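BamaA.19900.a (Balamuthia mandrillaris, PDB 6VZZ) binds glucose and, as a glucokinase, probably transfers a phosphoryl group from ATP to it, giving glucose 6-phosphate. Local coordinates at residues H185-A190 with I197-S202; K294-S299 with N343-Q348; L323-Q328 with K363-D368; L333-N338 with F372-P377. One frame throughout, in Å; residues are numbered along the deposited sequence.

Contact 1: H185-A190 with I197-S202; sequences HYLVLA and IATLLS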
loop_
_atom_site.group_PDB
_atom_site.type_symbol
_atom_site.label_atom_id
_atom_site.label_comp_id
_atom_site.label_asym_id
_atom_site.label_seq_id
_atom_site.Cartn_x
_atom_site.Cartn_y
_atom_site.Cartn_z
ATOM N N HIS A 185 -4.712 6.156 -10.055
ATOM C CA HIS A 185 -3.600 5.296 -9.674
ATOM C C HIS A 185 -3.678 3.986 -10.425
ATOM O O HIS A 185 -4.764 3.482 -10.713
ATOM C CB HIS A 185 -3.582 5.000 -8.178
ATOM C CG HIS A 185 -3.830 6.196 -7.325
ATOM N ND1 HIS A 185 -3.167 7.391 -7.505
ATOM C CD2 HIS A 185 -4.668 6.382 -6.281
ATOM C CE1 HIS A 185 -3.589 8.264 -6.611
ATOM N NE2 HIS A 185 -4.507 7.681 -5.862
ATOM N N TYR A 186 -2.511 3.417 -10.712
ATOM C CA TYR A 186 -2.427 2.111 -11.346
ATOM C C TYR A 186 -1.400 1.276 -10.602
ATOM O O TYR A 186 -0.315 1.767 -10.270
ATOM C CB TYR A 186 -2.071 2.231 -12.831
ATOM C CG TYR A 186 -3.203 2.788 -13.672
ATOM C CD1 TYR A 186 -4.125 1.943 -14.273
ATOM C CD2 TYR A 186 -3.364 4.164 -13.845
ATOM C CE1 TYR A 186 -5.170 2.437 -15.031
ATOM C CE2 TYR A 186 -4.409 4.671 -14.607
ATOM C CZ TYR A 186 -5.309 3.794 -15.198
ATOM O OH TYR A 186 -6.349 4.275 -15.955
ATOM N N LEU A 187 -1.765 0.034 -10.306
ATOM C CA LEU A 187 -0.868 -0.924 -9.679
ATOM C C LEU A 187 -0.106 -1.676 -10.762
ATOM O O LEU A 187 -0.691 -2.110 -11.758
ATOM C CB LEU A 187 -1.671 -1.894 -8.808
ATOM C CG LEU A 187 -0.987 -2.998 -8.005
ATOM C CD1 LEU A 187 -0.094 -2.430 -6.926
ATOM C CD2 LEU A 187 -2.030 -3.916 -7.387
ATOM N N VAL A 188 1.205 -1.811 -10.587
ATOM C CA VAL A 188 2.039 -2.576 -11.511
ATOM C C VAL A 188 2.644 -3.755 -10.756
ATOM O O VAL A 188 3.225 -3.574 -9.680
ATOM C CB VAL A 188 3.143 -1.710 -12.146
ATOM C CG1 VAL A 188 4.018 -2.559 -13.052
ATOM C CG2 VAL A 188 2.538 -0.539 -12.906
ATOM N N LEU A 189 2.497 -4.957 -11.319
ATOM C CA LEU A 189 3.031 -6.196 -10.756
ATOM C C LEU A 189 3.858 -6.917 -11.811
ATOM O O LEU A 189 3.495 -6.922 -12.992
ATOM C CB LEU A 189 1.917 -7.154 -10.268
ATOM C CG LEU A 189 0.836 -6.649 -9.310
ATOM C CD1 LEU A 189 -0.301 -5.993 -10.069
ATOM C CD2 LEU A 189 0.316 -7.782 -8.467
ATOM N N ALA A 190 4.949 -7.555 -11.380
ATOM C CA ALA A 190 5.755 -8.375 -12.275
ATOM C C ALA A 190 6.209 -9.626 -11.546
ATOM O O ALA A 190 6.805 -9.533 -10.467
ATOM C CB ALA A 190 6.971 -7.612 -12.813
ATOM N N ILE A 197 6.331 -5.145 -7.155
ATOM C CA ILE A 197 5.115 -4.345 -7.044
ATOM C C ILE A 197 5.474 -2.874 -6.860
ATOM O O ILE A 197 6.265 -2.526 -5.977
ATOM C CB ILE A 197 4.229 -4.833 -5.882
ATOM C CG1 ILE A 197 3.624 -6.201 -6.213
ATOM C CG2 ILE A 197 3.139 -3.819 -5.596
ATOM C CD1 ILE A 197 2.834 -6.792 -5.111
ATOM N N ALA A 198 4.880 -2.013 -7.686
ATOM C CA ALA A 198 4.981 -0.568 -7.546
ATOM C C ALA A 198 3.642 0.043 -7.950
ATOM O O ALA A 198 2.744 -0.653 -8.431
ATOM C CB ALA A 198 6.132 -0.010 -8.386
ATOM N N THR A 199 3.493 1.352 -7.753
ATOM C CA THR A 199 2.232 2.017 -8.068
ATOM C C THR A 199 2.489 3.327 -8.795
ATOM O O THR A 199 3.303 4.141 -8.350
ATOM C CB THR A 199 1.407 2.297 -6.803
ATOM O OG1 THR A 199 1.172 1.073 -6.104
ATOM C CG2 THR A 199 0.055 2.929 -7.163
ATOM N N LEU A 200 1.781 3.529 -9.904
ATOM C CA LEU A 200 1.734 4.820 -10.582
ATOM C C LEU A 200 0.669 5.672 -9.904
ATOM O O LEU A 200 -0.504 5.294 -9.883
ATOM C CB LEU A 200 1.425 4.634 -12.070
ATOM C CG LEU A 200 2.538 4.068 -12.966
ATOM C CD1 LEU A 200 1.982 3.499 -14.259
ATOM C CD2 LEU A 200 3.574 5.144 -13.275
ATOM N N LEU A 201 1.072 6.807 -9.344
ATOM C CA LEU A 201 0.200 7.640 -8.526
ATOM C C LEU A 201 -0.214 8.899 -9.275
ATOM O O LEU A 201 0.598 9.517 -9.974
ATOM C CB LEU A 201 0.893 8.047 -7.220
ATOM C CG LEU A 201 1.296 6.957 -6.228
ATOM C CD1 LEU A 201 2.079 7.541 -5.073
ATOM C CD2 LEU A 201 0.063 6.264 -5.724
ATOM N N SER A 202 -1.473 9.291 -9.098
ATOM C CA SER A 202 -1.997 10.582 -9.543
ATOM C C SER A 202 -2.584 11.306 -8.335
ATOM O O SER A 202 -3.792 11.237 -8.095
ATOM C CB SER A 202 -3.060 10.411 -10.638
ATOM O OG SER A 202 -2.463 10.338 -11.918
#

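Contact 2: K294-S299 with N343-Q348; sequences KNATNS and NLFLEQ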
loop_
_atom_site.group_PDB
_atom_site.type_symbol
_atom_site.label_atom_id
_atom_site.label_comp_id
_atom_site.label_asym_id
_atom_site.label_seq_id
_atom_site.Cartn_x
_atom_site.Cartn_y
_atom_site.Cartn_z
ATOM N N LYS A 294 5.246 -23.783 -18.991
ATOM C CA LYS A 294 4.857 -24.205 -20.335
ATOM C C LYS A 294 3.980 -25.450 -20.280
ATOM O O LYS A 294 2.890 -25.482 -20.865
ATOM C CB LYS A 294 6.094 -24.455 -21.203
ATOM N N ASN A 295 4.439 -26.482 -19.560
ATOM C CA ASN A 295 3.657 -27.707 -19.398
ATOM C C ASN A 295 2.239 -27.432 -18.928
ATOM O O ASN A 295 1.323 -28.195 -19.251
ATOM C CB ASN A 295 4.338 -28.640 -18.397
ATOM C CG ASN A 295 5.381 -29.527 -19.037
ATOM O OD1 ASN A 295 5.657 -29.429 -20.234
ATOM N ND2 ASN A 295 5.968 -30.407 -18.236
ATOM N N ALA A 296 2.040 -26.356 -18.160
ATOM C CA ALA A 296 0.739 -26.084 -17.561
ATOM C C ALA A 296 -0.318 -25.685 -18.585
ATOM O O ALA A 296 -1.515 -25.816 -18.296
ATOM C CB ALA A 296 0.872 -24.993 -16.499
ATOM N N THR A 297 0.089 -25.207 -19.769
ATOM C CA THR A 297 -0.865 -24.836 -20.813
ATOM C C THR A 297 -1.484 -26.039 -21.497
ATOM O O THR A 297 -2.259 -25.857 -22.439
ATOM C CB THR A 297 -0.210 -23.941 -21.871
ATOM O OG1 THR A 297 0.848 -24.651 -22.526
ATOM C CG2 THR A 297 0.344 -22.665 -21.237
ATOM N N ASN A 298 -1.153 -27.251 -21.062
ATOM C CA ASN A 298 -1.802 -28.474 -21.518
ATOM C C ASN A 298 -2.430 -29.101 -20.278
ATOM O O ASN A 298 -1.780 -29.858 -19.554
ATOM C CB ASN A 298 -0.821 -29.413 -22.193
ATOM C CG ASN A 298 -1.514 -30.543 -22.920
ATOM O OD1 ASN A 298 -2.584 -31.000 -22.511
ATOM N ND2 ASN A 298 -0.911 -30.997 -24.011
ATOM N N SER A 299 -3.705 -28.782 -20.046
ATOM C CA SER A 299 -4.365 -29.174 -18.805
ATOM C C SER A 299 -4.470 -30.695 -18.669
ATOM O O SER A 299 -4.247 -31.244 -17.583
ATOM C CB SER A 299 -5.745 -28.519 -18.743
ATOM O OG SER A 299 -6.429 -28.863 -17.554
ATOM N N ASN A 343 0.492 -15.482 -20.577
ATOM C CA ASN A 343 -0.843 -14.949 -20.836
ATOM C C ASN A 343 -1.779 -16.010 -21.393
ATOM O O ASN A 343 -2.987 -15.948 -21.152
ATOM C CB ASN A 343 -0.777 -13.770 -21.803
ATOM C CG ASN A 343 -0.119 -12.561 -21.196
ATOM O OD1 ASN A 343 -0.304 -12.259 -20.013
ATOM N ND2 ASN A 343 0.664 -11.856 -22.003
ATOM N N LEU A 344 -1.250 -16.976 -22.151
ATOM C CA LEU A 344 -2.097 -18.048 -22.658
ATOM C C LEU A 344 -2.675 -18.856 -21.509
ATOM O O LEU A 344 -3.884 -19.113 -21.466
ATOM C CB LEU A 344 -1.315 -18.947 -23.609
ATOM C CG LEU A 344 -2.021 -20.250 -23.996
ATOM C CD1 LEU A 344 -3.244 -20.004 -24.875
ATOM C CD2 LEU A 344 -1.053 -21.221 -24.667
ATOM N N PHE A 345 -1.827 -19.249 -20.551
ATOM C CA PHE A 345 -2.338 -19.949 -19.377
ATOM C C PHE A 345 -3.411 -19.125 -18.686
ATOM O O PHE A 345 -4.438 -19.661 -18.252
ATOM C CB PHE A 345 -1.218 -20.265 -18.387
ATOM C CG PHE A 345 -1.711 -20.914 -17.129
ATOM C CD1 PHE A 345 -1.849 -22.293 -17.054
ATOM C CD2 PHE A 345 -2.080 -20.148 -16.032
ATOM C CE1 PHE A 345 -2.332 -22.900 -15.903
ATOM C CE2 PHE A 345 -2.570 -20.751 -14.877
ATOM C CZ PHE A 345 -2.696 -22.127 -14.814
ATOM N N LEU A 346 -3.188 -17.817 -18.594
ATOM C CA LEU A 346 -4.123 -16.927 -17.922
ATOM C C LEU A 346 -5.496 -16.946 -18.598
ATOM O O LEU A 346 -6.532 -17.011 -17.923
ATOM C CB LEU A 346 -3.516 -15.530 -17.911
ATOM C CG LEU A 346 -3.774 -14.510 -16.819
ATOM C CD1 LEU A 346 -2.759 -13.381 -16.961
ATOM C CD2 LEU A 346 -5.190 -13.974 -16.957
ATOM N N GLU A 347 -5.524 -16.925 -19.932
ATOM C CA GLU A 347 -6.798 -16.960 -20.643
ATOM C C GLU A 347 -7.446 -18.340 -20.608
ATOM O O GLU A 347 -8.681 -18.439 -20.625
ATOM C CB GLU A 347 -6.612 -16.507 -22.090
ATOM C CG GLU A 347 -6.423 -15.003 -22.236
ATOM C CD GLU A 347 -7.693 -14.216 -21.940
ATOM O OE1 GLU A 347 -8.762 -14.834 -21.759
ATOM O OE2 GLU A 347 -7.623 -12.971 -21.894
ATOM N N GLN A 348 -6.651 -19.413 -20.568
ATOM C CA GLN A 348 -7.257 -20.738 -20.458
ATOM C C GLN A 348 -7.961 -20.921 -19.123
ATOM O O GLN A 348 -8.894 -21.723 -19.023
ATOM C CB GLN A 348 -6.217 -21.839 -20.628
ATOM C CG GLN A 348 -5.510 -21.858 -21.952
ATOM C CD GLN A 348 -4.328 -22.810 -21.944
ATOM O OE1 GLN A 348 -3.660 -22.995 -20.917
ATOM N NE2 GLN A 348 -4.069 -23.432 -23.086
#

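Contact 3: L323-Q328 with K363-D368; sequences LCIGLQ and KAWIED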
loop_
_atom_site.group_PDB
_atom_site.type_symbol
_atom_site.label_atom_id
_atom_site.label_comp_id
_atom_site.label_asym_id
_atom_site.label_seq_id
_atom_site.Cartn_x
_atom_site.Cartn_y
_atom_site.Cartn_z
ATOM N N LEU A 323 -4.439 -5.363 -2.800
ATOM C CA LEU A 323 -3.780 -4.085 -3.040
ATOM C C LEU A 323 -4.696 -3.126 -3.795
ATOM O O LEU A 323 -4.654 -1.912 -3.563
ATOM C CB LEU A 323 -2.476 -4.296 -3.801
ATOM C CG LEU A 323 -1.354 -5.025 -3.057
ATOM C CD1 LEU A 323 -0.189 -5.221 -3.993
ATOM C CD2 LEU A 323 -0.915 -4.256 -1.825
ATOM N N CYS A 324 -5.530 -3.645 -4.703
ATOM C CA CYS A 324 -6.503 -2.788 -5.374
ATOM C C CYS A 324 -7.433 -2.127 -4.364
ATOM O O CYS A 324 -7.761 -0.941 -4.484
ATOM C CB CYS A 324 -7.314 -3.595 -6.396
ATOM S SG CYS A 324 -6.445 -3.981 -7.946
ATOM N N ILE A 325 -7.856 -2.882 -3.355
ATOM C CA ILE A 325 -8.739 -2.346 -2.329
ATOM C C ILE A 325 -8.002 -1.327 -1.475
ATOM O O ILE A 325 -8.472 -0.200 -1.282
ATOM C CB ILE A 325 -9.306 -3.497 -1.480
ATOM C CG1 ILE A 325 -10.337 -4.275 -2.301
ATOM C CG2 ILE A 325 -9.879 -2.978 -0.164
ATOM C CD1 ILE A 325 -10.781 -5.537 -1.663
ATOM N N GLY A 326 -6.825 -1.699 -0.970
ATOM C CA GLY A 326 -6.093 -0.808 -0.086
ATOM C C GLY A 326 -5.612 0.454 -0.780
ATOM O O GLY A 326 -5.714 1.554 -0.226
ATOM N N LEU A 327 -5.085 0.318 -1.996
ATOM C CA LEU A 327 -4.533 1.452 -2.721
ATOM C C LEU A 327 -5.578 2.224 -3.516
ATOM O O LEU A 327 -5.291 3.339 -3.960
ATOM C CB LEU A 327 -3.412 0.985 -3.657
ATOM C CG LEU A 327 -2.210 0.415 -2.889
ATOM C CD1 LEU A 327 -1.111 -0.064 -3.834
ATOM C CD2 LEU A 327 -1.656 1.439 -1.895
ATOM N N GLN A 328 -6.778 1.673 -3.694
ATOM C CA GLN A 328 -7.847 2.348 -4.429
ATOM C C GLN A 328 -7.389 2.737 -5.831
ATOM O O GLN A 328 -7.605 3.860 -6.290
ATOM C CB GLN A 328 -8.356 3.572 -3.666
ATOM C CG GLN A 328 -9.178 3.254 -2.447
ATOM C CD GLN A 328 -10.489 2.555 -2.791
ATOM O OE1 GLN A 328 -11.417 3.177 -3.309
ATOM N NE2 GLN A 328 -10.572 1.260 -2.497
ATOM N N LYS A 363 -16.342 -6.840 -2.924
ATOM C CA LYS A 363 -16.134 -7.109 -4.344
ATOM C C LYS A 363 -16.757 -6.025 -5.211
ATOM O O LYS A 363 -16.241 -5.728 -6.294
ATOM C CB LYS A 363 -16.675 -8.491 -4.711
ATOM C CG LYS A 363 -18.121 -8.547 -5.090
ATOM C CD LYS A 363 -18.563 -9.993 -5.257
ATOM C CE LYS A 363 -18.698 -10.695 -3.901
ATOM N NZ LYS A 363 -18.461 -12.171 -4.003
ATOM N N ALA A 364 -17.829 -5.393 -4.732
ATOM C CA ALA A 364 -18.427 -4.285 -5.463
ATOM C C ALA A 364 -17.424 -3.161 -5.717
ATOM O O ALA A 364 -17.522 -2.463 -6.734
ATOM C CB ALA A 364 -19.644 -3.757 -4.704
ATOM N N TRP A 365 -16.439 -2.987 -4.822
ATOM C CA TRP A 365 -15.473 -1.899 -4.979
ATOM C C TRP A 365 -14.505 -2.146 -6.127
ATOM O O TRP A 365 -13.979 -1.190 -6.699
ATOM C CB TRP A 365 -14.663 -1.691 -3.696
ATOM C CG TRP A 365 -15.433 -1.190 -2.525
ATOM C CD1 TRP A 365 -16.784 -1.075 -2.420
ATOM C CD2 TRP A 365 -14.894 -0.729 -1.281
ATOM N NE1 TRP A 365 -17.125 -0.581 -1.188
ATOM C CE2 TRP A 365 -15.985 -0.358 -0.465
ATOM C CE3 TRP A 365 -13.595 -0.591 -0.777
ATOM C CZ2 TRP A 365 -15.822 0.148 0.829
ATOM C CZ3 TRP A 365 -13.430 -0.093 0.512
ATOM C CH2 TRP A 365 -14.542 0.273 1.300
ATOM N N ILE A 366 -14.226 -3.401 -6.465
ATOM C CA ILE A 366 -13.240 -3.696 -7.495
ATOM C C ILE A 366 -13.882 -4.206 -8.780
ATOM O O ILE A 366 -13.167 -4.626 -9.693
ATOM C CB ILE A 366 -12.175 -4.677 -6.986
ATOM C CG1 ILE A 366 -12.834 -5.915 -6.366
ATOM C CG2 ILE A 366 -11.259 -3.974 -5.990
ATOM C CD1 ILE A 366 -11.845 -6.970 -5.881
ATOM N N GLU A 367 -15.212 -4.149 -8.889
ATOM C CA GLU A 367 -15.880 -4.633 -10.097
ATOM C C GLU A 367 -15.414 -3.891 -11.350
ATOM O O GLU A 367 -15.355 -4.484 -12.433
ATOM C CB GLU A 367 -17.399 -4.522 -9.936
ATOM N N ASP A 368 -15.044 -2.616 -11.228
ATOM C CA ASP A 368 -14.719 -1.784 -12.384
ATOM C C ASP A 368 -13.220 -1.492 -12.501
ATOM O O ASP A 368 -12.814 -0.477 -13.075
ATOM C CB ASP A 368 -15.529 -0.488 -12.336
ATOM C CG ASP A 368 -17.020 -0.724 -12.605
ATOM O OD1 ASP A 368 -17.344 -1.410 -13.608
ATOM O OD2 ASP A 368 -17.865 -0.236 -11.811
#

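Contact 4: L333-N338 with F372-P377; sequences LLAGDN and FTQTKP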
loop_
_atom_site.group_PDB
_atom_site.type_symbol
_atom_site.label_atom_id
_atom_site.label_comp_id
_atom_site.label_asym_id
_atom_site.label_seq_id
_atom_site.Cartn_x
_atom_site.Cartn_y
_atom_site.Cartn_z
ATOM N N LEU A 333 -1.523 -3.501 -14.029
ATOM C CA LEU A 333 -0.756 -3.963 -15.177
ATOM C C LEU A 333 0.113 -5.133 -14.744
ATOM O O LEU A 333 0.909 -5.000 -13.809
ATOM C CB LEU A 333 0.110 -2.835 -15.744
ATOM C CG LEU A 333 -0.588 -1.662 -16.446
ATOM C CD1 LEU A 333 -1.264 -0.696 -15.479
ATOM C CD2 LEU A 333 0.419 -0.936 -17.301
ATOM N N LEU A 334 -0.054 -6.279 -15.404
ATOM C CA LEU A 334 0.860 -7.408 -15.243
ATOM C C LEU A 334 1.999 -7.238 -16.240
ATOM O O LEU A 334 1.770 -7.247 -17.455
ATOM C CB LEU A 334 0.138 -8.741 -15.462
ATOM C CG LEU A 334 -1.068 -8.991 -14.537
ATOM C CD1 LEU A 334 -1.768 -10.314 -14.835
ATOM C CD2 LEU A 334 -0.618 -8.944 -13.089
ATOM N N ALA A 335 3.215 -7.057 -15.734
ATOM C CA ALA A 335 4.340 -6.659 -16.564
ATOM C C ALA A 335 5.475 -7.665 -16.446
ATOM O O ALA A 335 5.472 -8.546 -15.582
ATOM C CB ALA A 335 4.833 -5.260 -16.182
ATOM N N GLY A 336 6.449 -7.511 -17.326
ATOM C CA GLY A 336 7.629 -8.341 -17.425
ATOM C C GLY A 336 7.596 -9.185 -18.686
ATOM O O GLY A 336 6.528 -9.508 -19.220
ATOM N N ASP A 337 8.787 -9.541 -19.180
ATOM C CA ASP A 337 8.850 -10.405 -20.357
ATOM C C ASP A 337 8.394 -11.820 -20.030
ATOM O O ASP A 337 7.888 -12.530 -20.905
ATOM C CB ASP A 337 10.262 -10.416 -20.944
ATOM C CG ASP A 337 10.614 -9.108 -21.661
ATOM O OD1 ASP A 337 9.749 -8.210 -21.742
ATOM O OD2 ASP A 337 11.760 -8.978 -22.145
ATOM N N ASN A 338 8.541 -12.241 -18.776
ATOM C CA ASN A 338 8.034 -13.550 -18.394
ATOM C C ASN A 338 6.517 -13.615 -18.487
ATOM O O ASN A 338 5.961 -14.680 -18.790
ATOM C CB ASN A 338 8.480 -13.892 -16.979
ATOM C CG ASN A 338 8.424 -15.361 -16.705
ATOM O OD1 ASN A 338 8.914 -16.174 -17.497
ATOM N ND2 ASN A 338 7.802 -15.724 -15.587
ATOM N N PHE A 372 -4.616 -4.986 -17.308
ATOM C CA PHE A 372 -3.836 -5.065 -18.531
ATOM C C PHE A 372 -2.715 -6.062 -18.310
ATOM O O PHE A 372 -2.275 -6.283 -17.178
ATOM C CB PHE A 372 -3.253 -3.704 -18.942
ATOM C CG PHE A 372 -4.269 -2.605 -19.005
ATOM C CD1 PHE A 372 -5.116 -2.493 -20.088
ATOM C CD2 PHE A 372 -4.383 -1.689 -17.983
ATOM C CE1 PHE A 372 -6.059 -1.486 -20.156
ATOM C CE2 PHE A 372 -5.326 -0.680 -18.040
ATOM C CZ PHE A 372 -6.172 -0.579 -19.134
ATOM N N THR A 373 -2.263 -6.678 -19.391
ATOM C CA THR A 373 -1.144 -7.593 -19.284
ATOM C C THR A 373 -0.220 -7.359 -20.469
ATOM O O THR A 373 -0.674 -7.053 -21.576
ATOM C CB THR A 373 -1.627 -9.055 -19.199
ATOM O OG1 THR A 373 -0.548 -9.895 -18.765
ATOM C CG2 THR A 373 -2.170 -9.547 -20.545
ATOM N N GLN A 374 1.078 -7.452 -20.216
ATOM C CA GLN A 374 2.064 -7.196 -21.254
ATOM C C GLN A 374 2.068 -8.348 -22.250
ATOM O O GLN A 374 2.094 -9.517 -21.857
ATOM C CB GLN A 374 3.444 -7.008 -20.627
ATOM C CG GLN A 374 4.516 -6.550 -21.593
ATOM C CD GLN A 374 5.859 -6.316 -20.911
ATOM O OE1 GLN A 374 5.926 -5.994 -19.723
ATOM N NE2 GLN A 374 6.933 -6.482 -21.664
ATOM N N THR A 375 2.048 -8.015 -23.544
ATOM C CA THR A 375 1.893 -9.005 -24.599
ATOM C C THR A 375 3.074 -9.109 -25.548
ATOM O O THR A 375 3.168 -10.106 -26.269
ATOM C CB THR A 375 0.645 -8.705 -25.436
ATOM O OG1 THR A 375 0.701 -7.345 -25.878
ATOM C CG2 THR A 375 -0.627 -8.921 -24.610
ATOM N N LYS A 376 3.955 -8.113 -25.594
ATOM C CA LYS A 376 5.147 -8.224 -26.414
ATOM C C LYS A 376 6.379 -8.049 -25.533
ATOM O O LYS A 376 6.361 -7.237 -24.601
ATOM C CB LYS A 376 5.147 -7.182 -27.549
ATOM N N PRO A 377 7.438 -8.822 -25.763
ATOM C CA PRO A 377 8.658 -8.644 -24.967
ATOM C C PRO A 377 9.218 -7.248 -25.178
ATOM O O PRO A 377 9.409 -6.803 -26.309
ATOM C CB PRO A 377 9.609 -9.719 -25.511
ATOM C CG PRO A 377 8.768 -10.646 -26.291
ATOM C CD PRO A 377 7.607 -9.846 -26.803
#

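Contact 1: H185-A190 with I197-S202
Leu-187 and Leu-189 face Ile-197 across a beta hairpin, strands 186-191 and 195-201, within a mixed sheet of the actin-like ATPase fold. The CD1 methyl of Leu-187 slants over to CG2 of Ile-197 at 3.8 Å. Leu-189 instead lies side by side with Ile-197, pointing the same way, with its CG 4.2 Å from the isoleucine CG1. Thr-199 extends this row, and helix 303-327 packs on it; branched aliphatic groups suit a place between sheet and helix. The other face carries Tyr-186, Val-188, Ala-198 and Leu-200. There CG2 of Val-188 stands 4.3 Å from CD1 of Leu-200, and both Leu-200 and the small Ala-198 touch Cys-151 of helix 146-159. Tyr-186 turns its ring away from the partner strand, its OH bonded to Gln-182. Reciprocal backbone hydrogen bonds join Tyr-186 to Leu-200 and Val-188 to Ala-198, tying the antiparallel strands together.

At the hairpin's far end a side chain takes over from the backbone. The His-185 ring lies beside Leu-201 and Ser-202, and CD2 of Leu-201 sits over one face of it in a CH-pi contact, 4.2 Å from the centroid. Met-215 of the second subunit packs on both His-185 and Leu-201. Consistent with an unprotonated ND1, that atom accepts the Ser-202 N-H in the ring plane at 3.0 Å from N, nearly straight at 172°.

Contact 2: K294-S299 with N343-Q348
Leu-344 opens the contact by laying its CD2 methyl 4.0 Å from CG2 of Thr-297, the two side chains crossing at about a right angle. Thr-297 belongs to a type I beta turn, Asn-295 to Asn-298, at the C-terminal end of helix 289-295, and it is well suited to that place. Its OG1 lies between the backbone N and the carbonyl carbon (chi1 63°), from where it bonds to Lys-294 O, which also accepts the N-H of Thr-297. The methyl is thereby turned toward helix 343-348.

Next comes Phe-345. Its CB touches the same threonine methyl, while the ring meets Ala-296: CD1 is 3.9 Å from the alanine CB, and Ala-296 O lies in the ring plane at its edge, 3.8 Å from CD1. An alanine is short enough for the ring to come close to the turn. Met-309 of helix 303-327 packs on both residues, so the aromatic side belongs to a buried layer.

One turn after Leu-344, Gln-348, extended beyond CG, spans the gap to the backbone. Its NE2 donates to Thr-297 O at 3.1 Å, with 151° at the hydrogen and the donor tilted from the carbonyl plane, while OE1 rests 3.3 Å from CA of Thr-297. The junction thus combines apolar packing with one hydrogen bond, from a neutral side-chain amide to a backbone carbonyl, on the solvent-exposed side at Gln-348.

Contact 3: L323-Q328 with K363-D368
At the subunit interface, Trp-365 and Ile-366 of a short, weakly bonded helix, about 363-366, pack against Cys-324, Ile-325 and Gln-328 at the C-terminal end of helix 303-327. The buried part is aliphatic: CG2 of Ile-366, the methyl on its beta-branch, sits 3.8 Å from CG1 of Ile-325 and 4.0 Å from CB of Cys-324. Gln-328, the first residue past the helix, has a positive phi (56°) and a chain bent at chi2 (-65°). It curls back so that NE2 donates to Ile-325 O at 2.8 Å, almost straight and on a carbonyl lone pair. The amide so fixed stands nearly upright to the indole, at 82° between planes, with NE2 3.9 Å from CE3 of Trp-365.

The tryptophan side chain comes within about 4 Å of a bound glucose. Arg-104 (cation-pi), His-221 (edge-to-face) and Thr-115 of the second subunit also meet the indole, consistent with a place beside that subunit's sugar pocket. Farther inward, Phe-357 of helix 350-357 touches both Cys-324 and Ile-366, while Leu-323 and Leu-327 turn the long helix's other side onto strands 186-191 and 195-201.

Contact 4: L333-N338 with F372-P377
Leu-334 is gripped by backbone bonds on both its polar groups: its N donates to Phe-372 O at 2.8 Å, and its O accepts from Gln-374 N at 2.9 Å. Weaker CA-H...O contacts, from Leu-333 to Phe-372 O and from Thr-373 to Leu-334 O, accompany them.

Side-chain hydrogen bonding continues the ladder where the strands end. Gln-374, with CG anti to its backbone N (chi1 -172°) and the chain extended beyond, carries its amide alongside the neighbouring segment. OE1 accepts Gly-336 N at 2.9 Å, the donor standing above the plane of the amide carbonyl. NE2 donates almost straight to Lys-376 O at 3.1 Å and also bonds to Val-378 O. A long amide suits this place, since it can accept from one segment and donate to its own. Gly-336 has backbone angles (phi 110°) at which a CB would press on the preceding carbonyl oxygen.

Strands 331-335 and 370-374 are parallel neighbours in the mixed sheet, joined by a beta-alpha-beta crossover through the helices between them. Strand 186-191 lies next to strand 331-335, and strand 167-171 next to 370-374.

Van der Waals contacts fill in the rest. Leu-333 and Phe-372 share a face, with CG of the leucine 4.1 Å from ring atom CD2; Phe-167 and Val-154 also pack on Leu-333. On the other face CB of Leu-334 is 3.6 Å from OG1 of Thr-373, a hydroxyl bonded to Asn-343 OD1. Beyond the strands, Asp-337 crosses Pro-377 at about a right angle, its OD1 bonded to Val-378 N and 3.4 Å from CA of Pro-377.

Contacts 1 and 4 form the buried middle of one sheet: strands 186-191 and 331-335 are neighbours, and the carbonyls of Leu-187 and Leu-189 probably accept hydrogen bonds from Leu-333 N and Ala-335 N. Contact 1 is an antiparallel hairpin, contact 4 parallel, between segments 34 residues apart. Contacts 2 and 3 are smaller junctions, each between the end of one helix and a short helix, with little or no hydrogen bonding across. Contact 3 is buried at the subunit interface and packs on contact 1 through Leu-323 and Leu-327. Contact 2, partly exposed, touches no other chain of the assembly; it reaches contact 4 through Asn-343, whose amide bonds to Thr-373 and Gln-374.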